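Local atomic coordinates of alpha-fucosidase (PDB entry 2EAB), a protein that probably releases L-fucose from glycans as a 1,2-alpha-L-fucosidase, this chain being its catalytic piece within a longer membrane-associated protein. Residues Leu162-Lys166 with His323-Ser328; Tyr564-Gln568 with His677-Ser681; Thr786-Thr790 with Val873-Ala879; Thr799-Leu805 with Phe823-Trp829. All coordinates share one frame; numbering follows the deposited sequence.

Contact 1. Residues Leu162-Lys166 with His323-Ser328; sequences LSKGK and HIDDHS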
loop_
_atom_site.group_PDB
_atom_site.type_symbol
_atom_site.label_atom_id
_atom_site.label_comp_id
_atom_site.label_asym_id
_atom_site.label_seq_id
_atom_site.Cartn_x
_atom_site.Cartn_y
_atom_site.Cartn_z
ATOM N N LEU A 162 8.926 -4.193 -17.246
ATOM C CA LEU A 162 8.769 -4.437 -15.816
ATOM C C LEU A 162 9.905 -5.289 -15.270
ATOM O O LEU A 162 10.257 -5.184 -14.099
ATOM C CB LEU A 162 7.429 -5.116 -15.511
ATOM C CG LEU A 162 6.129 -4.480 -16.005
ATOM C CD1 LEU A 162 4.948 -5.287 -15.487
ATOM C CD2 LEU A 162 6.014 -3.022 -15.574
ATOM N N SER A 163 10.470 -6.137 -16.128
ATOM C CA SER A 163 11.533 -7.058 -15.726
ATOM C C SER A 163 12.868 -6.362 -15.487
ATOM O O SER A 163 13.626 -6.740 -14.588
ATOM C CB SER A 163 11.708 -8.156 -16.776
ATOM O OG SER A 163 10.492 -8.848 -16.987
ATOM N N LYS A 164 13.152 -5.350 -16.303
ATOM C CA LYS A 164 14.409 -4.611 -16.220
ATOM C C LYS A 164 14.258 -3.250 -15.537
ATOM O O LYS A 164 15.248 -2.569 -15.281
ATOM C CB LYS A 164 15.034 -4.460 -17.612
ATOM C CG LYS A 164 15.643 -5.757 -18.142
ATOM C CD LYS A 164 16.298 -5.588 -19.507
ATOM C CE LYS A 164 17.124 -6.820 -19.884
ATOM N NZ LYS A 164 16.332 -8.089 -19.884
ATOM N N GLY A 165 13.022 -2.862 -15.237
ATOM C CA GLY A 165 12.753 -1.597 -14.561
ATOM C C GLY A 165 13.158 -0.377 -15.364
ATOM O O GLY A 165 13.823 0.521 -14.849
ATOM N N LYS A 166 12.752 -0.340 -16.627
ATOM C CA LYS A 166 13.050 0.806 -17.473
ATOM C C LYS A 166 11.959 1.034 -18.507
ATOM O O LYS A 166 11.236 0.106 -18.882
ATOM C CB LYS A 166 14.420 0.646 -18.144
ATOM C CG LYS A 166 14.504 -0.469 -19.180
ATOM C CD LYS A 166 15.952 -0.844 -19.464
ATOM C CE LYS A 166 16.085 -1.656 -20.742
ATOM N NZ LYS A 166 16.033 -0.782 -21.952
ATOM N N HIS A 323 21.751 -1.002 -11.798
ATOM C CA HIS A 323 20.315 -0.794 -11.697
ATOM C C HIS A 323 19.519 -2.061 -11.996
ATOM O O HIS A 323 18.658 -2.464 -11.208
ATOM C CB HIS A 323 19.826 0.302 -12.638
ATOM C CG HIS A 323 18.338 0.364 -12.713
ATOM N ND1 HIS A 323 17.619 0.045 -13.844
ATOM C CD2 HIS A 323 17.429 0.634 -11.750
ATOM C CE1 HIS A 323 16.328 0.151 -13.578
ATOM N NE2 HIS A 323 16.188 0.505 -12.314
ATOM N N ILE A 324 19.789 -2.665 -13.150
ATOM C CA ILE A 324 19.020 -3.828 -13.582
ATOM C C ILE A 324 19.228 -4.999 -12.620
ATOM O O ILE A 324 18.267 -5.695 -12.282
ATOM C CB ILE A 324 19.310 -4.201 -15.058
ATOM C CG1 ILE A 324 18.770 -3.103 -15.987
ATOM C CG2 ILE A 324 18.697 -5.560 -15.410
ATOM C CD1 ILE A 324 19.135 -3.270 -17.451
ATOM N N ASP A 325 20.462 -5.193 -12.157
ATOM C CA ASP A 325 20.755 -6.223 -11.153
ATOM C C ASP A 325 19.906 -6.026 -9.892
ATOM O O ASP A 325 19.312 -6.976 -9.379
ATOM C CB ASP A 325 22.242 -6.226 -10.777
ATOM C CG ASP A 325 23.143 -6.772 -11.884
ATOM O OD1 ASP A 325 22.637 -7.309 -12.888
ATOM O OD2 ASP A 325 24.380 -6.663 -11.734
ATOM N N ASP A 326 19.852 -4.784 -9.412
ATOM C CA ASP A 326 19.113 -4.419 -8.206
ATOM C C ASP A 326 17.601 -4.609 -8.377
ATOM O O ASP A 326 16.944 -5.225 -7.530
ATOM C CB ASP A 326 19.436 -2.967 -7.854
ATOM C CG ASP A 326 18.539 -2.407 -6.773
ATOM O OD1 ASP A 326 18.725 -2.771 -5.593
ATOM O OD2 ASP A 326 17.655 -1.589 -7.110
ATOM N N HIS A 327 17.061 -4.082 -9.472
ATOM C CA HIS A 327 15.637 -4.167 -9.750
ATOM C C HIS A 327 15.201 -5.613 -9.948
ATOM O O HIS A 327 14.225 -6.071 -9.340
ATOM C CB HIS A 327 15.281 -3.358 -10.994
ATOM C CG HIS A 327 13.828 -3.410 -11.331
ATOM N ND1 HIS A 327 13.282 -4.364 -12.163
ATOM C CD2 HIS A 327 12.795 -2.646 -10.907
ATOM C CE1 HIS A 327 11.977 -4.175 -12.245
ATOM N NE2 HIS A 327 11.657 -3.137 -11.495
ATOM N N SER A 328 15.925 -6.327 -10.809
ATOM C CA SER A 328 15.556 -7.702 -11.144
ATOM C C SER A 328 15.716 -8.670 -9.970
ATOM O O SER A 328 14.990 -9.659 -9.889
ATOM C CB SER A 328 16.311 -8.204 -12.381
ATOM O OG SER A 328 17.695 -8.338 -12.127
#

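Contact 2. Residues Tyr564-Gln568 with His677-Ser681; sequences YSPEQ and HRHMS. With EDO (1,2-ethanediol), chain D.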
loop_
_atom_site.group_PDB
_atom_site.type_symbol
_atom_site.label_atom_id
_atom_site.label_comp_id
_atom_site.label_asym_id
_atom_site.label_seq_id
_atom_site.Cartn_x
_atom_site.Cartn_y
_atom_site.Cartn_z
ATOM N N TYR A 564 -17.746 5.476 14.775
ATOM C CA TYR A 564 -18.456 5.499 13.507
ATOM C C TYR A 564 -17.999 4.313 12.680
ATOM O O TYR A 564 -16.811 3.981 12.669
ATOM C CB TYR A 564 -18.125 6.795 12.769
ATOM C CG TYR A 564 -18.863 7.015 11.469
ATOM C CD1 TYR A 564 -20.251 6.906 11.404
ATOM C CD2 TYR A 564 -18.175 7.363 10.308
ATOM C CE1 TYR A 564 -20.932 7.121 10.214
ATOM C CE2 TYR A 564 -18.850 7.589 9.114
ATOM C CZ TYR A 564 -20.227 7.464 9.076
ATOM O OH TYR A 564 -20.893 7.688 7.894
ATOM N N SER A 565 -18.938 3.663 12.002
ATOM C CA SER A 565 -18.585 2.607 11.067
ATOM C C SER A 565 -18.578 3.214 9.668
ATOM O O SER A 565 -19.646 3.458 9.107
ATOM C CB SER A 565 -19.595 1.463 11.143
ATOM O OG SER A 565 -19.087 0.314 10.487
ATOM N N PRO A 566 -17.384 3.498 9.104
ATOM C CA PRO A 566 -17.388 4.160 7.795
ATOM C C PRO A 566 -18.123 3.327 6.734
ATOM O O PRO A 566 -17.923 2.114 6.683
ATOM C CB PRO A 566 -15.893 4.281 7.466
ATOM C CG PRO A 566 -15.223 4.303 8.800
ATOM C CD PRO A 566 -16.011 3.304 9.607
ATOM N N GLU A 567 -18.994 3.923 5.912
ATOM C CA GLU A 567 -19.465 5.308 5.978
ATOM C C GLU A 567 -20.995 5.283 5.989
ATOM O O GLU A 567 -21.646 5.930 5.156
ATOM C CB GLU A 567 -19.011 6.092 4.742
ATOM C CG GLU A 567 -17.558 6.507 4.700
ATOM C CD GLU A 567 -17.242 7.398 3.500
ATOM O OE1 GLU A 567 -16.055 7.471 3.110
ATOM O OE2 GLU A 567 -18.178 8.019 2.936
ATOM N N GLN A 568 -21.572 4.514 6.905
ATOM C CA GLN A 568 -23.028 4.451 7.032
ATOM C C GLN A 568 -23.432 4.318 8.494
ATOM O O GLN A 568 -22.578 4.134 9.359
ATOM C CB GLN A 568 -23.618 3.316 6.180
ATOM C CG GLN A 568 -23.247 1.923 6.663
ATOM C CD GLN A 568 -24.028 0.811 5.978
ATOM O OE1 GLN A 568 -24.914 1.054 5.156
ATOM N NE2 GLN A 568 -23.696 -0.428 6.320
ATOM N N HIS A 677 -23.975 -0.909 0.596
ATOM C CA HIS A 677 -23.024 0.130 0.994
ATOM C C HIS A 677 -21.603 -0.209 0.541
ATOM O O HIS A 677 -21.175 -1.362 0.622
ATOM C CB HIS A 677 -23.068 0.366 2.502
ATOM C CG HIS A 677 -22.178 1.480 2.960
ATOM N ND1 HIS A 677 -22.357 2.787 2.560
ATOM C CD2 HIS A 677 -21.092 1.480 3.772
ATOM C CE1 HIS A 677 -21.419 3.542 3.104
ATOM N NE2 HIS A 677 -20.641 2.775 3.846
ATOM N N ARG A 678 -20.880 0.800 0.065
ATOM C CA ARG A 678 -19.562 0.598 -0.536
ATOM C C ARG A 678 -18.508 0.083 0.449
ATOM O O ARG A 678 -17.697 -0.783 0.104
ATOM C CB ARG A 678 -19.077 1.882 -1.212
ATOM C CG ARG A 678 -17.829 1.698 -2.046
ATOM C CD ARG A 678 -17.605 2.896 -2.928
ATOM N NE ARG A 678 -16.473 2.706 -3.827
ATOM C CZ ARG A 678 -15.425 3.519 -3.893
ATOM N NH1 ARG A 678 -15.357 4.601 -3.122
ATOM N NH2 ARG A 678 -14.451 3.260 -4.753
ATOM N N HIS A 679 -18.513 0.619 1.666
ATOM C CA HIS A 679 -17.623 0.138 2.714
ATOM C C HIS A 679 -18.146 -1.165 3.305
ATOM O O HIS A 679 -19.351 -1.409 3.315
ATOM C CB HIS A 679 -17.522 1.164 3.838
ATOM C CG HIS A 679 -16.699 2.369 3.504
ATOM N ND1 HIS A 679 -17.160 3.395 2.708
ATOM C CD2 HIS A 679 -15.455 2.726 3.897
ATOM C CE1 HIS A 679 -16.224 4.322 2.606
ATOM N NE2 HIS A 679 -15.179 3.941 3.317
ATOM N N MET A 680 -17.226 -1.978 3.815
ATOM C CA MET A 680 -17.550 -3.188 4.569
ATOM C C MET A 680 -16.663 -3.181 5.810
ATOM O O MET A 680 -15.828 -4.073 6.011
ATOM C CB MET A 680 -17.304 -4.448 3.731
ATOM C CG MET A 680 -17.887 -4.392 2.324
ATOM S SD MET A 680 -17.790 -5.947 1.424
ATOM C CE MET A 680 -16.020 -6.258 1.465
ATOM N N SER A 681 -16.839 -2.157 6.635
ATOM C CA SER A 681 -15.920 -1.905 7.742
ATOM C C SER A 681 -15.951 -2.985 8.814
ATOM O O SER A 681 -14.989 -3.162 9.551
ATOM C CB SER A 681 -16.199 -0.536 8.360
ATOM O OG SER A 681 -16.004 0.494 7.408
HETATM C C1 EDO D . -12.583 0.592 6.574
HETATM O O1 EDO D . -13.820 0.578 5.702
HETATM C C2 EDO D . -12.542 2.035 7.215
HETATM O O2 EDO D . -12.234 3.028 6.133
HETATM O O HOH W 1 -19.180 -0.370 6.440
HETATM O O HOH W 2 -25.893 -1.206 3.163
#

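Contact 3. Residues Thr786-Thr790 with Val873-Ala879; sequences TFTDT and VTNADGA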
loop_
_atom_site.group_PDB
_atom_site.type_symbol
_atom_site.label_atom_id
_atom_site.label_comp_id
_atom_site.label_asym_id
_atom_site.label_seq_id
_atom_site.Cartn_x
_atom_site.Cartn_y
_atom_site.Cartn_z
ATOM N N THR A 786 -5.721 -20.539 11.717
ATOM C CA THR A 786 -5.330 -21.532 12.710
ATOM C C THR A 786 -6.231 -22.751 12.557
ATOM O O THR A 786 -7.458 -22.634 12.536
ATOM C CB THR A 786 -5.423 -20.956 14.132
ATOM O OG1 THR A 786 -4.451 -19.914 14.275
ATOM C CG2 THR A 786 -5.164 -22.026 15.186
ATOM N N PHE A 787 -5.597 -23.911 12.428
ATOM C CA PHE A 787 -6.252 -25.207 12.258
ATOM C C PHE A 787 -6.321 -25.886 13.616
ATOM O O PHE A 787 -5.371 -25.817 14.402
ATOM C CB PHE A 787 -5.394 -26.036 11.302
ATOM C CG PHE A 787 -5.975 -27.372 10.904
ATOM C CD1 PHE A 787 -6.685 -27.508 9.718
ATOM C CD2 PHE A 787 -5.723 -28.510 11.667
ATOM C CE1 PHE A 787 -7.168 -28.751 9.322
ATOM C CE2 PHE A 787 -6.206 -29.754 11.277
ATOM C CZ PHE A 787 -6.927 -29.873 10.104
ATOM N N THR A 788 -7.444 -26.541 13.890
ATOM C CA THR A 788 -7.587 -27.318 15.120
ATOM C C THR A 788 -7.967 -28.740 14.755
ATOM O O THR A 788 -9.038 -28.966 14.192
ATOM C CB THR A 788 -8.658 -26.725 16.057
ATOM O OG1 THR A 788 -8.351 -25.353 16.315
ATOM C CG2 THR A 788 -8.703 -27.482 17.382
ATOM N N ASP A 789 -7.097 -29.700 15.061
ATOM C CA ASP A 789 -7.433 -31.088 14.759
ATOM C C ASP A 789 -8.435 -31.631 15.778
ATOM O O ASP A 789 -8.744 -30.961 16.761
ATOM C CB ASP A 789 -6.189 -31.982 14.555
ATOM C CG ASP A 789 -5.432 -32.289 15.835
ATOM O OD1 ASP A 789 -5.989 -32.192 16.947
ATOM O OD2 ASP A 789 -4.239 -32.647 15.713
ATOM N N THR A 790 -8.970 -32.826 15.538
ATOM C CA THR A 790 -10.027 -33.348 16.416
ATOM C C THR A 790 -9.535 -33.682 17.831
ATOM O O THR A 790 -10.343 -33.808 18.755
ATOM C CB THR A 790 -10.743 -34.571 15.820
ATOM O OG1 THR A 790 -9.784 -35.597 15.563
ATOM C CG2 THR A 790 -11.461 -34.217 14.528
ATOM N N VAL A 873 -2.806 -34.717 10.156
ATOM C CA VAL A 873 -3.788 -34.362 11.179
ATOM C C VAL A 873 -5.071 -33.904 10.490
ATOM O O VAL A 873 -5.023 -33.356 9.388
ATOM C CB VAL A 873 -3.258 -33.290 12.174
ATOM C CG1 VAL A 873 -2.043 -33.822 12.928
ATOM C CG2 VAL A 873 -2.922 -31.979 11.461
ATOM N N THR A 874 -6.209 -34.134 11.137
ATOM C CA THR A 874 -7.505 -33.902 10.514
ATOM C C THR A 874 -8.452 -33.222 11.492
ATOM O O THR A 874 -8.455 -33.533 12.682
ATOM C CB THR A 874 -8.096 -35.237 9.986
ATOM O OG1 THR A 874 -7.142 -35.854 9.114
ATOM C CG2 THR A 874 -9.385 -35.019 9.212
ATOM N N ASN A 875 -9.240 -32.276 10.984
ATOM C CA ASN A 875 -10.246 -31.613 11.801
ATOM C C ASN A 875 -11.627 -32.261 11.666
ATOM O O ASN A 875 -11.810 -33.217 10.901
ATOM C CB ASN A 875 -10.279 -30.093 11.554
ATOM C CG ASN A 875 -10.858 -29.709 10.202
ATOM O OD1 ASN A 875 -11.494 -30.510 9.516
ATOM N ND2 ASN A 875 -10.650 -28.454 9.821
ATOM N N ALA A 876 -12.586 -31.740 12.427
ATOM C CA ALA A 876 -13.925 -32.318 12.492
ATOM C C ALA A 876 -14.666 -32.307 11.160
ATOM O O ALA A 876 -15.575 -33.109 10.950
ATOM C CB ALA A 876 -14.746 -31.636 13.572
ATOM N N ASP A 877 -14.288 -31.405 10.260
ATOM C CA ASP A 877 -14.921 -31.400 8.943
ATOM C C ASP A 877 -14.117 -32.119 7.862
ATOM O O ASP A 877 -14.400 -31.971 6.673
ATOM C CB ASP A 877 -15.301 -29.990 8.493
ATOM C CG ASP A 877 -16.351 -30.001 7.389
ATOM O OD1 ASP A 877 -17.291 -30.829 7.456
ATOM O OD2 ASP A 877 -16.230 -29.193 6.445
ATOM N N GLY A 878 -13.130 -32.905 8.275
ATOM C CA GLY A 878 -12.384 -33.743 7.342
ATOM C C GLY A 878 -11.304 -33.050 6.531
ATOM O O GLY A 878 -10.811 -33.618 5.558
ATOM N N ALA A 879 -10.941 -31.826 6.909
ATOM C CA ALA A 879 -9.789 -31.156 6.302
ATOM C C ALA A 879 -8.523 -31.663 6.978
ATOM O O ALA A 879 -8.520 -31.895 8.185
ATOM C CB ALA A 879 -9.902 -29.646 6.438
HETATM O O HOH W 3 -9.465 -26.453 11.745
HETATM O O HOH W 4 -11.501 -30.238 14.710
#

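Contact 4. Residues Thr799-Leu805 with Phe823-Trp829; sequences TNILPAL and FTVGTTW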
loop_
_atom_site.group_PDB
_atom_site.type_symbol
_atom_site.label_atom_id
_atom_site.label_comp_id
_atom_site.label_asym_id
_atom_site.label_seq_id
_atom_site.Cartn_x
_atom_site.Cartn_y
_atom_site.Cartn_z
ATOM N N THR A 799 0.280 -23.178 6.364
ATOM C CA THR A 799 0.438 -22.873 4.952
ATOM C C THR A 799 -0.702 -23.518 4.181
ATOM O O THR A 799 -0.838 -24.742 4.191
ATOM C CB THR A 799 1.781 -23.423 4.440
ATOM O OG1 THR A 799 2.842 -22.945 5.271
ATOM C CG2 THR A 799 2.037 -23.024 2.995
ATOM N N ASN A 800 -1.513 -22.700 3.511
ATOM C CA ASN A 800 -2.691 -23.179 2.801
ATOM C C ASN A 800 -2.518 -22.991 1.302
ATOM O O ASN A 800 -2.577 -21.867 0.791
ATOM C CB ASN A 800 -3.944 -22.465 3.320
ATOM C CG ASN A 800 -5.229 -23.048 2.772
ATOM O OD1 ASN A 800 -5.211 -23.902 1.879
ATOM N ND2 ASN A 800 -6.356 -22.583 3.302
ATOM N N ILE A 801 -2.286 -24.107 0.615
ATOM C CA ILE A 801 -2.020 -24.138 -0.814
ATOM C C ILE A 801 -3.320 -24.119 -1.619
ATOM O O ILE A 801 -4.208 -24.953 -1.416
ATOM C CB ILE A 801 -1.200 -25.406 -1.180
ATOM C CG1 ILE A 801 0.109 -25.481 -0.377
ATOM C CG2 ILE A 801 -0.965 -25.513 -2.685
ATOM C CD1 ILE A 801 1.080 -24.325 -0.601
ATOM N N LEU A 802 -3.404 -23.161 -2.544
ATOM C CA LEU A 802 -4.537 -23.013 -3.466
ATOM C C LEU A 802 -5.896 -22.959 -2.754
ATOM O O LEU A 802 -6.790 -23.753 -3.046
ATOM C CB LEU A 802 -4.501 -24.102 -4.550
ATOM C CG LEU A 802 -3.250 -24.096 -5.433
ATOM C CD1 LEU A 802 -3.228 -25.318 -6.336
ATOM C CD2 LEU A 802 -3.132 -22.813 -6.258
ATOM N N PRO A 803 -6.048 -22.023 -1.800
ATOM C CA PRO A 803 -7.274 -21.926 -1.003
ATOM C C PRO A 803 -8.495 -21.375 -1.744
ATOM O O PRO A 803 -9.618 -21.601 -1.310
ATOM C CB PRO A 803 -6.875 -20.969 0.120
ATOM C CG PRO A 803 -5.835 -20.100 -0.514
ATOM C CD PRO A 803 -5.050 -21.018 -1.391
ATOM N N ALA A 804 -8.279 -20.645 -2.833
ATOM C CA ALA A 804 -9.385 -20.049 -3.584
ATOM C C ALA A 804 -9.021 -19.977 -5.061
ATOM O O ALA A 804 -8.986 -18.907 -5.675
ATOM C CB ALA A 804 -9.758 -18.676 -3.020
ATOM N N LEU A 805 -8.754 -21.153 -5.623
ATOM C CA LEU A 805 -8.340 -21.271 -7.009
ATOM C C LEU A 805 -9.559 -21.179 -7.923
ATOM O O LEU A 805 -10.496 -21.968 -7.789
ATOM C CB LEU A 805 -7.618 -22.599 -7.228
ATOM C CG LEU A 805 -7.172 -22.915 -8.657
ATOM C CD1 LEU A 805 -6.027 -22.011 -9.083
ATOM C CD2 LEU A 805 -6.778 -24.375 -8.762
ATOM N N PHE A 823 8.293 -19.182 4.834
ATOM C CA PHE A 823 8.443 -20.260 3.871
ATOM C C PHE A 823 8.233 -19.680 2.483
ATOM O O PHE A 823 7.275 -18.932 2.262
ATOM C CB PHE A 823 7.386 -21.347 4.082
ATOM C CG PHE A 823 7.432 -22.004 5.428
ATOM C CD1 PHE A 823 8.138 -23.188 5.612
ATOM C CD2 PHE A 823 6.739 -21.463 6.504
ATOM C CE1 PHE A 823 8.174 -23.812 6.860
ATOM C CE2 PHE A 823 6.768 -22.076 7.756
ATOM C CZ PHE A 823 7.486 -23.257 7.931
ATOM N N THR A 824 9.104 -20.024 1.543
ATOM C CA THR A 824 8.876 -19.657 0.147
ATOM C C THR A 824 8.098 -20.789 -0.509
ATOM O O THR A 824 8.407 -21.968 -0.293
ATOM C CB THR A 824 10.198 -19.370 -0.583
ATOM O OG1 THR A 824 10.940 -18.414 0.179
ATOM C CG2 THR A 824 9.942 -18.802 -1.982
ATOM N N VAL A 825 7.082 -20.430 -1.285
ATOM C CA VAL A 825 6.111 -21.386 -1.787
ATOM C C VAL A 825 6.011 -21.326 -3.304
ATOM O O VAL A 825 5.814 -20.253 -3.887
ATOM C CB VAL A 825 4.703 -21.124 -1.193
ATOM C CG1 VAL A 825 3.690 -22.117 -1.743
ATOM C CG2 VAL A 825 4.728 -21.176 0.332
ATOM N N GLY A 826 6.150 -22.489 -3.930
ATOM C CA GLY A 826 5.823 -22.667 -5.336
ATOM C C GLY A 826 4.798 -23.776 -5.436
ATOM O O GLY A 826 4.830 -24.722 -4.645
ATOM N N THR A 827 3.870 -23.652 -6.376
ATOM C CA THR A 827 2.890 -24.705 -6.611
ATOM C C THR A 827 2.549 -24.800 -8.089
ATOM O O THR A 827 2.485 -23.789 -8.795
ATOM C CB THR A 827 1.605 -24.552 -5.737
ATOM O OG1 THR A 827 0.784 -25.722 -5.856
ATOM C CG2 THR A 827 0.786 -23.339 -6.126
ATOM N N THR A 828 2.359 -26.036 -8.539
ATOM C CA THR A 828 1.918 -26.328 -9.891
ATOM C C THR A 828 0.612 -27.091 -9.773
ATOM O O THR A 828 0.460 -27.936 -8.887
ATOM C CB THR A 828 2.965 -27.173 -10.643
ATOM O OG1 THR A 828 4.206 -26.458 -10.672
ATOM C CG2 THR A 828 2.522 -27.469 -12.077
ATOM N N TRP A 829 -0.338 -26.775 -10.644
ATOM C CA TRP A 829 -1.618 -27.454 -10.635
ATOM C C TRP A 829 -2.088 -27.774 -12.043
ATOM O O TRP A 829 -1.677 -27.133 -13.011
ATOM C CB TRP A 829 -2.672 -26.657 -9.851
ATOM C CG TRP A 829 -3.068 -25.337 -10.456
ATOM C CD1 TRP A 829 -4.150 -25.098 -11.250
ATOM C CD2 TRP A 829 -2.400 -24.075 -10.297
ATOM N NE1 TRP A 829 -4.201 -23.768 -11.603
ATOM C CE2 TRP A 829 -3.137 -23.119 -11.032
ATOM C CE3 TRP A 829 -1.251 -23.660 -9.609
ATOM C CZ2 TRP A 829 -2.765 -21.773 -11.100
ATOM C CZ3 TRP A 829 -0.880 -22.318 -9.675
ATOM C CH2 TRP A 829 -1.637 -21.394 -10.418
#

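Contact 1. Residues Leu162-Lys166 with His323-Ser328
I324 O accepts two bonds from S328, whose CB lies against S163 O. S328 N reaches it at 2.8 Å and S328 OG at 2.7 Å, from opposite faces of the carbonyl plane. I324 and S328 belong to helix 316-331. The helix packs against the loop between strands 156-161 and 166-173, where G165 and K166 form a G1 beta bulge facing N161. The contact thus joins the N-terminal beta region to a helix of the family-95 catalytic region.

H327 is the main bridge. Its CG is anti to the backbone N (chi1 180°), which sends the ring across to the loop. G165 CA sits over the centre of the imidazole at 3.5 Å, in a CH-pi contact only 8° off the ring normal. H327 ND1 gives S163 O a weak bond of 3.4 Å, made at the ring edge. With an alanine in place of H327, G165 CA would probably lose the ring it packs on and S163 O its weak donor.

K164 lies obliquely across I324, and its NZ turns away to a salt bridge with D17. K164 O is buried without a hydrogen-bond partner, 3.6 Å from I324 CG1.

Contact 2. Residues Tyr564-Gln568 with His677-Ser681
A cis peptide bond between P566 and E567, just beyond strand 558-565, faces the loop 677-681 in the catalytic region. P566 O is gripped twice. S681 OG donates to it at 2.6 Å, tilted a little from the carbonyl plane, and water 1 donates at 2.8 Å. The same water accepts from S681 N. E567 N donates to H677 NE2 at 2.9 Å, with an angle of 157° at the hydrogen.

Q568 CB lies 3.7 Å above the centre of the H677 ring, and the Q568 amide stacks on it with the planes 10° apart. Q568 reaches on to Q672 and E652. A leucine in place of H677 would probably leave E567 N without its acceptor and the Q568 amide without its flat partner.

The family's catalytic domain is an (alpha/alpha)6 barrel, and these loops lie beside its helices: Y578 of helix 577-596 touches P566 and S681. E567 CG comes over a face of the H679 ring, 3.3 Å from H679 CE1. The E567 carboxylate is turned 37° from the ring plane. A 1,2-ethanediol, probably from the crystallisation liquor, donates from O1 to S681 OG at 2.8 Å and sits at the H679 ring edge.

Contact 3. Residues Thr786-Thr790 with Val873-Ala879
The F787 and N875 side chains are nearly perpendicular, yet their flat groups are nearly parallel, with ring and amide planes 7° apart. N875 ND2 comes 3.5 Å from F787 CE1. F787 CG is anti to the backbone N (chi1 -175°), which carries the ring tip to the other segment. There A879 O meets the ring edge, 3.2 Å from F787 CZ. V873 and F787 run alongside in opposite senses, V873 CG2 being 4.0 Å from F787 CE2. D789 lies across V873. D789 OD1 accepts from K793 N, and D789 OD2 is hydrogen-bonded to Y795 OH.

N875 also organises its own loop, a type I turn from N875 to G878 that joins strands 871-874 and 880-884 in a hairpin. N875 OD1 accepts from A879 N at 3.0 Å, the donor lying above the amide plane, and more weakly from D877 N.

T790 N bonds to T874 O at 3.0 Å. Water 3 joins T788 N to N875 ND2 and stands over one face of the F787 ring. Water 4 joins T788 O to A876 N. One direct bond and two water bridges tie this hairpin to strand 786-788 and the residues just after it, while F787 and V873 add an apolar contact.

Contact 4. Residues Thr799-Leu805 with Phe823-Trp829
W829 has its CG between the backbone N and the carbonyl carbon (chi1 66°), which lays the indole beneath two leucines. The chi1 of L805 (177°) carries its methyls onto the indole face that L802 also covers. L802 CD2 lies 4.2 Å from the centroid of the six-membered ring, and L805 CD2 lies 4.0 Å from that of the five-membered ring, both as CH-pi contacts. L802 CD1 also rests on W829 CB at 3.8 Å. W829 NE1 is bonded to W809 O, which helps to fix the turn of the indole.

Further along, L802 and T827 meet tip to tip through L802 CD2 and T827 CG2. I801 uses two branches. Its CG2 lies 3.6 Å from T827 OG1, whose hydrogen bond is with E836 O. Its CD1 meets V825 CG1, also at 3.6 Å. T799 CG2 continues the row against V825 CG2.

No hydrogen bond crosses, and the contact is buried and mostly apolar. The axes of strands 799-801 and 823-829 approach to 9.5 Å and run 19° apart. The strands belong to different sheets, and this face-to-face packing is consistent with a beta sandwich in the C-terminal domain.

The contacts follow one another along the chain, except that contact 4 falls between the two segments of contact 3. Contact 1 joins the N-terminal beta region to helix 316-331. Contact 2 lies within the catalytic region, on the other side of the chain's centre, with its centre about 40 Å from that of contact 1. Contacts 3 and 4 serve the C-terminal beta region, their centres about 19 Å apart. Both reach the five-stranded mixed sheet: contact 3 through edge strand 871-874, contact 4 through strand 799-801. Contact 4 also reaches the seven-stranded sheet. No two contacts touch; contact 1 joins two regions, contact 2 lies within one, and contacts 3 and 4 share a sheet.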